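Local coordinates for protein amidohydrolase (Pseudomonas aeruginosa, PDB 2I5G) that probably acts as a metal-dependent dipeptidase of the membrane dipeptidase (peptidase M19) family, built on a TIM-barrel fold, at residues 119-123 with 262-266. The protein carries 2 engineered substitutions. Sequence-based numbering, arbitrary orientation.
Sequences CYNTQ and LTHDK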
loop_
_atom_site.group_PDB
_atom_site.type_symbol
_atom_site.label_atom_id
_atom_site.label_comp_id
_atom_site.label_asym_id
_atom_site.label_seq_id
_atom_site.Cartn_x
_atom_site.Cartn_y
_atom_site.Cartn_z
ATOM N N CYS A 119 4.930 -8.862 -3.725
ATOM C CA CYS A 119 3.530 -8.612 -3.434
ATOM C C CYS A 119 2.795 -9.925 -3.261
ATOM O O CYS A 119 3.359 -10.995 -3.506
ATOM C CB CYS A 119 2.891 -7.836 -4.585
ATOM S SG CYS A 119 3.798 -6.349 -5.092
ATOM N N TYR A 120 1.535 -9.838 -2.845
ATOM C CA TYR A 120 0.714 -11.025 -2.663
ATOM C C TYR A 120 -0.705 -10.831 -3.189
ATOM O O TYR A 120 -1.571 -10.318 -2.484
ATOM C CB TYR A 120 0.645 -11.422 -1.187
ATOM C CG TYR A 120 0.090 -12.816 -1.000
ATOM C CD1 TYR A 120 0.880 -13.940 -1.269
ATOM C CD2 TYR A 120 -1.238 -13.016 -0.629
ATOM C CE1 TYR A 120 0.360 -15.228 -1.180
ATOM C CE2 TYR A 120 -1.772 -14.299 -0.539
ATOM C CZ TYR A 120 -0.968 -15.402 -0.817
ATOM O OH TYR A 120 -1.491 -16.681 -0.748
ATOM N N ASN A 121 -0.924 -11.234 -4.437
ATOM C CA ASN A 121 -2.234 -11.159 -5.086
ATOM C C ASN A 121 -2.798 -9.778 -5.395
ATOM O O ASN A 121 -3.273 -9.541 -6.505
ATOM C CB ASN A 121 -3.275 -11.926 -4.265
ATOM C CG ASN A 121 -2.842 -13.344 -3.957
ATOM O OD1 ASN A 121 -1.849 -13.841 -4.506
ATOM N ND2 ASN A 121 -3.591 -14.013 -3.076
ATOM N N THR A 122 -2.762 -8.872 -4.422
ATOM C CA THR A 122 -3.311 -7.532 -4.612
ATOM C C THR A 122 -2.294 -6.398 -4.461
ATOM O O THR A 122 -1.113 -6.638 -4.215
ATOM C CB THR A 122 -4.470 -7.293 -3.641
ATOM O OG1 THR A 122 -4.076 -7.711 -2.331
ATOM C CG2 THR A 122 -5.697 -8.077 -4.071
ATOM N N GLN A 123 -2.760 -5.161 -4.597
ATOM C CA GLN A 123 -1.874 -4.004 -4.500
ATOM C C GLN A 123 -1.178 -3.835 -3.148
ATOM O O GLN A 123 -1.792 -3.949 -2.088
ATOM C CB GLN A 123 -2.633 -2.726 -4.862
ATOM C CG GLN A 123 -1.767 -1.481 -4.912
ATOM C CD GLN A 123 -2.458 -0.324 -5.616
ATOM O OE1 GLN A 123 -2.744 -0.395 -6.813
ATOM N NE2 GLN A 123 -2.733 0.746 -4.874
ATOM N N LEU A 262 -6.126 -17.335 2.781
ATOM C CA LEU A 262 -5.275 -17.134 1.630
ATOM C C LEU A 262 -6.093 -16.618 0.439
ATOM O O LEU A 262 -5.562 -15.941 -0.433
ATOM C CB LEU A 262 -4.598 -18.461 1.264
ATOM C CG LEU A 262 -3.092 -18.655 1.497
ATOM C CD1 LEU A 262 -2.674 -18.156 2.856
ATOM C CD2 LEU A 262 -2.755 -20.130 1.348
ATOM N N THR A 263 -7.390 -16.912 0.410
ATOM C CA THR A 263 -8.214 -16.498 -0.723
ATOM C C THR A 263 -9.002 -15.188 -0.636
ATOM O O THR A 263 -9.614 -14.765 -1.627
ATOM C CB THR A 263 -9.175 -17.623 -1.117
ATOM O OG1 THR A 263 -9.876 -18.082 0.045
ATOM C CG2 THR A 263 -8.399 -18.778 -1.736
ATOM N N HIS A 264 -9.002 -14.547 0.527
ATOM C CA HIS A 264 -9.701 -13.273 0.667
ATOM C C HIS A 264 -8.653 -12.177 0.832
ATOM O O HIS A 264 -7.675 -12.359 1.558
ATOM C CB HIS A 264 -10.637 -13.288 1.878
ATOM C CG HIS A 264 -11.832 -14.177 1.715
ATOM N ND1 HIS A 264 -11.753 -15.553 1.761
ATOM C CD2 HIS A 264 -13.136 -13.884 1.495
ATOM C CE1 HIS A 264 -12.956 -16.068 1.575
ATOM N NE2 HIS A 264 -13.813 -15.076 1.411
ATOM N N ASP A 265 -8.840 -11.049 0.153
ATOM C CA ASP A 265 -7.880 -9.948 0.246
ATOM C C ASP A 265 -7.620 -9.565 1.708
ATOM O O ASP A 265 -8.558 -9.424 2.496
ATOM C CB ASP A 265 -8.393 -8.727 -0.531
ATOM C CG ASP A 265 -7.358 -7.609 -0.624
ATOM O OD1 ASP A 265 -6.248 -7.878 -1.124
ATOM O OD2 ASP A 265 -7.654 -6.465 -0.205
ATOM N N LYS A 266 -6.345 -9.399 2.059
ATOM C CA LYS A 266 -5.954 -9.039 3.419
ATOM C C LYS A 266 -6.226 -10.189 4.378
ATOM O O LYS A 266 -6.064 -10.053 5.591
ATOM C CB LYS A 266 -6.721 -7.796 3.891
ATOM C CG LYS A 266 -6.045 -6.464 3.603
ATOM C CD LYS A 266 -5.813 -6.254 2.134
ATOM C CE LYS A 266 -5.142 -4.929 1.881
ATOM N NZ LYS A 266 -5.132 -4.647 0.427
HETATM O O HOH W 1 -3.573 -17.173 -2.120
HETATM O O HOH W 2 -2.393 -6.186 -0.568
#
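A small, largely buried contact of this TIM-barrel protein joins the loop 119-123, just beyond strand 113-117, to segment 262-266, the last part of helix 256-263 and the residues after it. Just 212 Å² is buried between them; one direct hydrogen bond and two bridging waters supply the polar links, while Leu262 packs its side chain against the tyrosine hydroxyl, Tyr120 OH to Leu262 CG at 3.4 Å. The direct bond is very short, from Thr122 OG1 to Asp265 OD1 at 2.5 Å; these two residues also have the nearest CA atoms, 7.1 Å apart. Asp265 OD2 takes a salt bridge from Lys266 NZ at 3.2 Å and a second from Arg270, so the carboxylate is shared between the threonine and two cations. Water 2 donates to Thr122 OG1 (2.9 Å) and Gln123 O (2.8 Å) and weakly accepts from Lys266 NZ (3.3 Å), tying the lysine end to the turn. At the other end, water 1 lies 2.5 Å from Tyr120 OH, donates to Leu262 O (2.9 Å) and is weakly held by Asn121 ND2 (3.3 Å). Asn121 is the central residue of a classic gamma turn, phi 68° and psi -48°, closed by the hydrogen bond from Thr122 N to Tyr120 O (2.7 Å). The second subunit flanks the contact: its Phe140 makes a cation-pi contact with Lys266, and its Asn124 accepts from Gln123 NE2. Within the chain, Tyr120 meets Trp44 edge-to-face and also His159, so the loop after strand 113-117 lies between the loop following adjacent strand 154-156 and the C-terminal part of helix 256-263.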